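Local coordinates for protein genome packaging NTPase B204 (Sulfolobus turreted icosahedral virus 2, PDB 4KFU) that probably hydrolyses ATP to drive packaging of viral DNA into the capsid, as a P-loop NTPase of the FtsK-HerA superfamily, at residues A[89-92]-A[97-100]; A[152-157]-A[170-175]; A[174-179]-A[187-192]. All coordinates share one frame; numbering follows the deposited sequence.

Contact 1: A[89-92]-A[97-100]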
loop_
_atom_site.group_PDB
_atom_site.type_symbol
_atom_site.label_atom_id
_atom_site.label_comp_id
_atom_site.label_asym_id
_atom_site.label_seq_id
_atom_site.Cartn_x
_atom_site.Cartn_y
_atom_site.Cartn_z
ATOM N N LYS A 89 -5.999 -13.002 6.783
ATOM C CA LYS A 89 -5.274 -14.270 6.888
ATOM C C LYS A 89 -6.179 -15.469 6.553
ATOM O O LYS A 89 -5.775 -16.393 5.843
ATOM C CB LYS A 89 -4.649 -14.415 8.278
ATOM C CG LYS A 89 -3.413 -13.536 8.490
ATOM C CD LYS A 89 -2.587 -13.967 9.706
ATOM C CE LYS A 89 -3.257 -13.608 11.012
ATOM N NZ LYS A 89 -2.348 -13.899 12.162
ATOM N N LEU A 90 -7.411 -15.442 7.050
ATOM C CA LEU A 90 -8.360 -16.509 6.720
ATOM C C LEU A 90 -8.765 -16.446 5.246
ATOM O O LEU A 90 -8.871 -17.479 4.581
ATOM C CB LEU A 90 -9.573 -16.483 7.656
ATOM C CG LEU A 90 -9.227 -16.825 9.117
ATOM C CD1 LEU A 90 -10.411 -16.584 10.059
ATOM C CD2 LEU A 90 -8.732 -18.264 9.249
ATOM N N HIS A 91 -8.967 -15.232 4.734
ATOM C CA HIS A 91 -9.178 -15.050 3.303
ATOM C C HIS A 91 -8.055 -15.709 2.501
ATOM O O HIS A 91 -8.304 -16.337 1.475
ATOM C CB HIS A 91 -9.237 -13.559 2.963
ATOM C CG HIS A 91 -9.299 -13.274 1.496
ATOM N ND1 HIS A 91 -10.423 -12.748 0.893
ATOM C CD2 HIS A 91 -8.380 -13.425 0.512
ATOM C CE1 HIS A 91 -10.193 -12.592 -0.400
ATOM N NE2 HIS A 91 -8.966 -13.004 -0.657
ATOM N N SER A 92 -6.819 -15.556 2.972
ATOM C CA SER A 92 -5.653 -16.099 2.276
ATOM C C SER A 92 -5.616 -17.628 2.323
ATOM O O SER A 92 -5.147 -18.282 1.379
ATOM C CB SER A 92 -4.358 -15.516 2.866
ATOM O OG SER A 92 -3.221 -16.157 2.315
ATOM N N THR A 97 -2.369 -16.890 -1.876
ATOM C CA THR A 97 -1.678 -15.613 -1.652
ATOM C C THR A 97 -2.490 -14.403 -2.112
ATOM O O THR A 97 -2.917 -14.314 -3.263
ATOM C CB THR A 97 -0.266 -15.579 -2.277
ATOM O OG1 THR A 97 0.492 -16.692 -1.794
ATOM C CG2 THR A 97 0.460 -14.292 -1.880
ATOM N N THR A 98 -2.718 -13.482 -1.183
ATOM C CA THR A 98 -3.605 -12.346 -1.409
ATOM C C THR A 98 -2.851 -11.040 -1.146
ATOM O O THR A 98 -1.988 -10.985 -0.272
ATOM C CB THR A 98 -4.828 -12.436 -0.450
ATOM O OG1 THR A 98 -5.599 -13.606 -0.761
ATOM C CG2 THR A 98 -5.722 -11.201 -0.552
ATOM N N VAL A 99 -3.158 -9.995 -1.910
ATOM C CA VAL A 99 -2.642 -8.673 -1.594
ATOM C C VAL A 99 -3.638 -7.811 -0.810
ATOM O O VAL A 99 -4.766 -7.561 -1.263
ATOM C CB VAL A 99 -2.207 -7.925 -2.858
ATOM C CG1 VAL A 99 -1.620 -6.593 -2.466
ATOM C CG2 VAL A 99 -1.183 -8.761 -3.618
ATOM N N LEU A 100 -3.223 -7.378 0.378
ATOM C CA LEU A 100 -3.996 -6.418 1.158
ATOM C C LEU A 100 -3.584 -4.997 0.745
ATOM O O LEU A 100 -2.446 -4.583 0.983
ATOM C CB LEU A 100 -3.752 -6.625 2.656
ATOM C CG LEU A 100 -4.486 -5.669 3.599
ATOM C CD1 LEU A 100 -6.015 -5.681 3.330
ATOM C CD2 LEU A 100 -4.180 -5.969 5.086
#
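Ser92 and Thr97 are where the backbones of helix and strand draw nearest, with their CA atoms 5.6 Å apart, and the chain turns between them to pass from helix 78-95 into strand 98-102. Just past that turn, the side chain of Thr98 reaches back to meet the imidazole of His91, and the two side chains cross at about a right angle. The hydroxyl arrives at the edge of the ring and in its plane, with Thr98 OG1 3.1 Å from His91 CD2. Thr98 CG2 closes on the same corner, 3.6 Å from His91 CD2 and 3.7 Å from His91 NE2. The imidazole is carried to this place because His91 has its CG anti to the backbone N (chi1 174°), which swings the ring out toward the strand. Ser92 adds its backbone, its CA lying 3.9 Å from Thr98 OG1.

The polar atoms in this buried corner find their partners around it. Thr98 OG1 is hydrogen-bonded to Ser35 OG and to Gly96 O, while His91 NE2 also bonds to Ser35 OG, so that one serine hydroxyl links both residues. On the other side of the ring His91 ND1 bonds to Ile63 O, which is consistent with a proton on ND1. These bonds to separate parts of the chain fix the rotation of the imidazole. Ser92 OG is satisfied by Gly130 O.

The whole illustrates how a beta-alpha-beta crossover is closed: helix 78-95 connects strand 68-72 to strand 98-102, which enters the parallel part of the sheet between strands 35-40 and 131-137. Ile37 of the first neighbour touches both His91 and Thr98, and Leu131 of the second touches Thr98.

Contact 2: A[152-157]-A[170-175]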
loop_
_atom_site.group_PDB
_atom_site.type_symbol
_atom_site.label_atom_id
_atom_site.label_comp_id
_atom_site.label_asym_id
_atom_site.label_seq_id
_atom_site.Cartn_x
_atom_site.Cartn_y
_atom_site.Cartn_z
ATOM N N ASP A 152 9.664 -4.268 0.168
ATOM C CA ASP A 152 10.450 -4.868 -0.913
ATOM C C ASP A 152 10.601 -3.882 -2.060
ATOM O O ASP A 152 11.618 -3.865 -2.757
ATOM C CB ASP A 152 9.786 -6.140 -1.429
ATOM C CG ASP A 152 9.663 -7.196 -0.362
ATOM O OD1 ASP A 152 10.688 -7.854 -0.068
ATOM O OD2 ASP A 152 8.551 -7.354 0.194
ATOM N N LEU A 153 9.569 -3.063 -2.245
ATOM C CA LEU A 153 9.531 -2.063 -3.308
ATOM C C LEU A 153 8.996 -0.758 -2.750
ATOM O O LEU A 153 7.974 -0.737 -2.060
ATOM C CB LEU A 153 8.619 -2.518 -4.446
ATOM C CG LEU A 153 9.122 -3.643 -5.354
ATOM C CD1 LEU A 153 8.156 -3.868 -6.506
ATOM C CD2 LEU A 153 10.513 -3.333 -5.891
ATOM N N ILE A 154 9.680 0.340 -3.040
ATOM C CA ILE A 154 9.175 1.653 -2.646
ATOM C C ILE A 154 9.060 2.518 -3.893
ATOM O O ILE A 154 10.040 2.707 -4.626
ATOM C CB ILE A 154 10.070 2.337 -1.595
ATOM C CG1 ILE A 154 10.275 1.416 -0.386
ATOM C CG2 ILE A 154 9.461 3.641 -1.143
ATOM C CD1 ILE A 154 11.365 1.914 0.584
ATOM N N ILE A 155 7.856 3.028 -4.136
ATOM C CA ILE A 155 7.595 3.848 -5.312
ATOM C C ILE A 155 7.371 5.292 -4.875
ATOM O O ILE A 155 6.612 5.550 -3.938
ATOM C CB ILE A 155 6.383 3.314 -6.113
ATOM C CG1 ILE A 155 6.722 1.945 -6.720
ATOM C CG2 ILE A 155 5.963 4.308 -7.189
ATOM C CD1 ILE A 155 5.619 1.323 -7.533
ATOM N N MET A 156 8.054 6.232 -5.531
ATOM C CA MET A 156 7.963 7.638 -5.138
ATOM C C MET A 156 7.707 8.563 -6.320
ATOM O O MET A 156 8.313 8.399 -7.390
ATOM C CB MET A 156 9.252 8.061 -4.414
ATOM C CG MET A 156 9.402 7.428 -3.039
ATOM S SD MET A 156 11.076 7.543 -2.378
ATOM C CE MET A 156 11.901 6.316 -3.336
ATOM N N PHE A 157 6.804 9.526 -6.129
ATOM C CA PHE A 157 6.575 10.588 -7.126
ATOM C C PHE A 157 7.345 11.836 -6.698
ATOM O O PHE A 157 7.985 11.844 -5.651
ATOM C CB PHE A 157 5.081 10.903 -7.268
ATOM C CG PHE A 157 4.280 9.774 -7.876
ATOM C CD1 PHE A 157 3.890 9.816 -9.209
ATOM C CD2 PHE A 157 3.940 8.656 -7.123
ATOM C CE1 PHE A 157 3.150 8.765 -9.787
ATOM C CE2 PHE A 157 3.192 7.594 -7.694
ATOM C CZ PHE A 157 2.810 7.655 -9.029
ATOM N N LYS A 170 17.673 8.878 4.652
ATOM C CA LYS A 170 17.978 8.147 5.883
ATOM C C LYS A 170 17.396 6.730 5.927
ATOM O O LYS A 170 18.016 5.816 6.501
ATOM C CB LYS A 170 17.512 8.981 7.093
ATOM C CG LYS A 170 17.774 8.368 8.482
ATOM C CD LYS A 170 17.472 9.402 9.571
ATOM C CE LYS A 170 17.501 8.806 10.990
ATOM N NZ LYS A 170 18.871 8.378 11.402
ATOM N N TYR A 171 16.225 6.531 5.324
ATOM C CA TYR A 171 15.501 5.267 5.528
ATOM C C TYR A 171 15.302 4.468 4.260
ATOM O O TYR A 171 14.828 3.332 4.309
ATOM C CB TYR A 171 14.116 5.514 6.140
ATOM C CG TYR A 171 14.139 6.181 7.478
ATOM C CD1 TYR A 171 14.742 5.572 8.574
ATOM C CD2 TYR A 171 13.544 7.420 7.656
ATOM C CE1 TYR A 171 14.752 6.195 9.818
ATOM C CE2 TYR A 171 13.543 8.043 8.889
ATOM C CZ TYR A 171 14.143 7.421 9.963
ATOM O OH TYR A 171 14.143 8.061 11.166
ATOM N N ILE A 172 15.610 5.073 3.124
ATOM C CA ILE A 172 15.369 4.432 1.842
ATOM C C ILE A 172 16.671 4.412 1.034
ATOM O O ILE A 172 17.333 3.378 0.948
ATOM C CB ILE A 172 14.261 5.151 1.036
ATOM C CG1 ILE A 172 12.940 5.154 1.818
ATOM C CG2 ILE A 172 14.067 4.482 -0.323
ATOM C CD1 ILE A 172 11.835 5.948 1.108
ATOM N N SER A 173 17.039 5.552 0.446
ATOM C CA SER A 173 18.266 5.639 -0.339
ATOM C C SER A 173 18.621 7.087 -0.679
ATOM O O SER A 173 17.773 7.857 -1.138
ATOM C CB SER A 173 18.123 4.829 -1.626
ATOM O OG SER A 173 19.181 5.127 -2.522
ATOM N N ALA A 174 19.879 7.462 -0.469
ATOM C CA ALA A 174 20.329 8.813 -0.805
ATOM C C ALA A 174 20.312 9.073 -2.315
ATOM O O ALA A 174 20.133 10.216 -2.761
ATOM C CB ALA A 174 21.725 9.072 -0.219
ATOM N N GLU A 175 20.500 8.015 -3.101
ATOM C CA GLU A 175 20.371 8.109 -4.559
ATOM C C GLU A 175 18.911 8.394 -4.963
ATOM O O GLU A 175 18.653 9.143 -5.901
ATOM C CB GLU A 175 20.860 6.811 -5.215
ATOM C CG GLU A 175 20.914 6.838 -6.756
ATOM C CD GLU A 175 21.223 5.463 -7.372
ATOM O OE1 GLU A 175 21.676 4.551 -6.638
ATOM O OE2 GLU A 175 21.011 5.289 -8.595
#
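Ile172 spreads its branches over the ends of Ile154 and Met156, two alternate residues on one face of strand 153-156. The strand belongs to the central sheet of the alpha/beta P-loop NTPase fold, and Ile172 sits where helix 162-171 gives way to helix 174-179, so the contact fastens the joint between two helices onto that sheet.

The side chains meet tip to tip, and the branches interlock. Ile154 CD1 lies against the fork of the partner, 3.8 Å from both CG1 and CG2 of Ile172. In turn the far methyl of Ile172 settles between the two strand residues, its CD1 3.9 Å from Met156 SD and 4.0 Å from Ile154 CG2. Met156 bends at its last torsion (chi3 -75°), which folds the methyl end back alongside the isoleucine and leaves Met156 CE 4.1 Å from Ile172 CG2. The interaction is purely apolar, between a thioether and aliphatic carbons. Tyr148 of helix 145-150 touches both isoleucines, and Tyr191 of the next strand touches Ile172.

The joint itself is shaped by a change in the backbone: Ile172 is the first residue to abandon helical angles, and Ser173 then takes the N-cap of the next helix. The capping bond is weak, running from Glu175 N to Ser173 OG over 3.2 Å with an N-H...O angle of 125°.

Contact 3: A[174-179]-A[187-192]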
loop_
_atom_site.group_PDB
_atom_site.type_symbol
_atom_site.label_atom_id
_atom_site.label_comp_id
_atom_site.label_asym_id
_atom_site.label_seq_id
_atom_site.Cartn_x
_atom_site.Cartn_y
_atom_site.Cartn_z
ATOM N N ALA A 174 19.879 7.462 -0.469
ATOM C CA ALA A 174 20.329 8.813 -0.805
ATOM C C ALA A 174 20.312 9.073 -2.315
ATOM O O ALA A 174 20.133 10.216 -2.761
ATOM C CB ALA A 174 21.725 9.072 -0.219
ATOM N N GLU A 175 20.500 8.015 -3.101
ATOM C CA GLU A 175 20.371 8.109 -4.559
ATOM C C GLU A 175 18.911 8.394 -4.963
ATOM O O GLU A 175 18.653 9.143 -5.901
ATOM C CB GLU A 175 20.860 6.811 -5.215
ATOM C CG GLU A 175 20.914 6.838 -6.756
ATOM C CD GLU A 175 21.223 5.463 -7.372
ATOM O OE1 GLU A 175 21.676 4.551 -6.638
ATOM O OE2 GLU A 175 21.011 5.289 -8.595
ATOM N N ALA A 176 17.964 7.782 -4.253
ATOM C CA ALA A 176 16.538 8.051 -4.461
ATOM C C ALA A 176 16.207 9.497 -4.107
ATOM O O ALA A 176 15.426 10.159 -4.799
ATOM C CB ALA A 176 15.693 7.091 -3.605
ATOM N N ALA A 177 16.789 9.980 -3.012
ATOM C CA ALA A 177 16.530 11.336 -2.552
ATOM C C ALA A 177 16.962 12.344 -3.599
ATOM O O ALA A 177 16.326 13.393 -3.763
ATOM C CB ALA A 177 17.238 11.610 -1.260
ATOM N N GLU A 178 18.044 12.045 -4.309
ATOM C CA GLU A 178 18.471 12.965 -5.366
ATOM C C GLU A 178 17.565 12.866 -6.592
ATOM O O GLU A 178 17.224 13.885 -7.191
ATOM C CB GLU A 178 19.925 12.711 -5.769
ATOM C CG GLU A 178 20.600 13.950 -6.341
ATOM C CD GLU A 178 20.517 15.135 -5.385
ATOM O OE1 GLU A 178 20.834 14.959 -4.182
ATOM O OE2 GLU A 178 20.118 16.239 -5.826
ATOM N N LYS A 179 17.173 11.648 -6.958
ATOM C CA LYS A 179 16.452 11.433 -8.207
ATOM C C LYS A 179 14.964 11.814 -8.145
ATOM O O LYS A 179 14.341 12.105 -9.168
ATOM C CB LYS A 179 16.625 9.989 -8.685
ATOM C CG LYS A 179 18.085 9.587 -9.027
ATOM C CD LYS A 179 18.677 10.455 -10.124
ATOM C CE LYS A 179 20.085 9.987 -10.561
ATOM N NZ LYS A 179 21.204 10.756 -9.920
ATOM N N HIS A 187 5.445 10.720 -13.627
ATOM C CA HIS A 187 6.641 9.882 -13.638
ATOM C C HIS A 187 6.886 9.407 -12.214
ATOM O O HIS A 187 6.557 10.106 -11.257
ATOM C CB HIS A 187 7.871 10.668 -14.123
ATOM C CG HIS A 187 7.840 11.011 -15.581
ATOM N ND1 HIS A 187 6.850 11.789 -16.143
ATOM C CD2 HIS A 187 8.681 10.683 -16.587
ATOM C CE1 HIS A 187 7.082 11.924 -17.438
ATOM N NE2 HIS A 187 8.197 11.258 -17.729
ATOM N N PHE A 188 7.456 8.220 -12.058
ATOM C CA PHE A 188 7.778 7.736 -10.715
ATOM C C PHE A 188 9.089 6.962 -10.634
ATOM O O PHE A 188 9.555 6.372 -11.612
ATOM C CB PHE A 188 6.622 6.913 -10.120
ATOM C CG PHE A 188 6.157 5.767 -10.989
ATOM C CD1 PHE A 188 5.265 5.976 -12.037
ATOM C CD2 PHE A 188 6.575 4.465 -10.724
ATOM C CE1 PHE A 188 4.825 4.905 -12.829
ATOM C CE2 PHE A 188 6.135 3.392 -11.501
ATOM C CZ PHE A 188 5.257 3.607 -12.552
ATOM N N LEU A 189 9.665 6.965 -9.441
ATOM C CA LEU A 189 10.880 6.217 -9.158
ATOM C C LEU A 189 10.532 4.915 -8.426
ATOM O O LEU A 189 9.729 4.902 -7.498
ATOM C CB LEU A 189 11.808 7.092 -8.300
ATOM C CG LEU A 189 13.176 6.622 -7.843
ATOM C CD1 LEU A 189 14.052 7.842 -7.659
ATOM C CD2 LEU A 189 13.103 5.850 -6.538
ATOM N N ILE A 190 11.142 3.821 -8.853
ATOM C CA ILE A 190 10.938 2.535 -8.210
ATOM C C ILE A 190 12.246 2.090 -7.579
ATOM O O ILE A 190 13.210 1.816 -8.292
ATOM C CB ILE A 190 10.524 1.469 -9.233
ATOM C CG1 ILE A 190 9.257 1.900 -9.971
ATOM C CG2 ILE A 190 10.343 0.118 -8.551
ATOM C CD1 ILE A 190 8.978 1.074 -11.218
ATOM N N TYR A 191 12.273 2.034 -6.249
ATOM C CA TYR A 191 13.423 1.533 -5.510
ATOM C C TYR A 191 13.174 0.111 -5.045
ATOM O O TYR A 191 12.204 -0.160 -4.325
ATOM C CB TYR A 191 13.714 2.412 -4.290
ATOM C CG TYR A 191 14.929 1.983 -3.498
ATOM C CD1 TYR A 191 16.212 2.109 -4.026
ATOM C CD2 TYR A 191 14.797 1.468 -2.221
ATOM C CE1 TYR A 191 17.335 1.716 -3.291
ATOM C CE2 TYR A 191 15.904 1.075 -1.482
ATOM C CZ TYR A 191 17.170 1.204 -2.022
ATOM O OH TYR A 191 18.269 0.813 -1.284
ATOM N N ASP A 192 14.057 -0.789 -5.463
ATOM C CA ASP A 192 14.044 -2.162 -4.994
ATOM C C ASP A 192 14.872 -2.212 -3.725
ATOM O O ASP A 192 16.084 -2.008 -3.750
ATOM C CB ASP A 192 14.609 -3.094 -6.067
ATOM C CG ASP A 192 14.416 -4.562 -5.731
ATOM O OD1 ASP A 192 14.668 -4.966 -4.569
ATOM O OD2 ASP A 192 14.009 -5.310 -6.643
#
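The aromatic rings of strand 188-192 stand beside the meeting of Leu189 with Ala176 and Lys179 and do not carry it. The ring of Tyr191 emerges on the helix side of the strand, yet it only borders the contact: its nearest approach is Tyr191 CD1 to Ala176 CB at 5.0 Å, beyond ordinary packing distance. Phe188 belongs to the other surface of the sheet, where its ring meets that of His201 with the planes about 10° apart.

The touching is done by the two methyls of the leucine. Leu189 has its CG anti to the backbone N (chi1 -179°), and this extends the isobutyl group out from the strand to one side of helix 174-179. Its CD1 presses on the helix between two residues a turn apart, 3.5 Å from Lys179 CB and 3.9 Å from Ala176 O. The second methyl, CD2, faces Ala176 CB at 4.1 Å. Ala176, with nothing beyond its CB, lets the helix come near the sheet, the CA atoms of Ala176 and Tyr191 being 7.3 Å apart.

Met156 of the adjacent strand 153-156 touches both Ala176 and Leu189, and Ile198 and Ile200 of strand 197-201 pack against Leu189 as well. The helix thus lies over the antiparallel edge of the central sheet of this P-loop fold.

Lys179 takes part with the root of its side chain. Bends at chi2 (-59°) and chi4 lead the rest of the chain away, so a residue with a charged end offers an aliphatic surface to the leucine. The chemistry is therefore that of dispersion and hydrophobic burial: the leucine methyls pack on a methyl, a methylene and a backbone carbonyl, and the ammonium is kept clear of the apolar surface.

Overall arrangement
All three contacts anchor helical segments to one mixed sheet, at different places along it. Contact 1 belongs to the parallel part, and its centre lies 26 Å from that of contact 2 and 29 Å from that of contact 3, across the centre of the chain. Contacts 2 and 3 are close companions, with centres 6 Å apart; they share Ala174 and Glu175, and their strands are neighbours joined by probable hydrogen bonds, among them Tyr191 N to Ile154 O at 2.8 Å. In this pair the side chains of Met156 and Leu189 are each about 11 Å from a bound AMPPCP, too far to line its pocket.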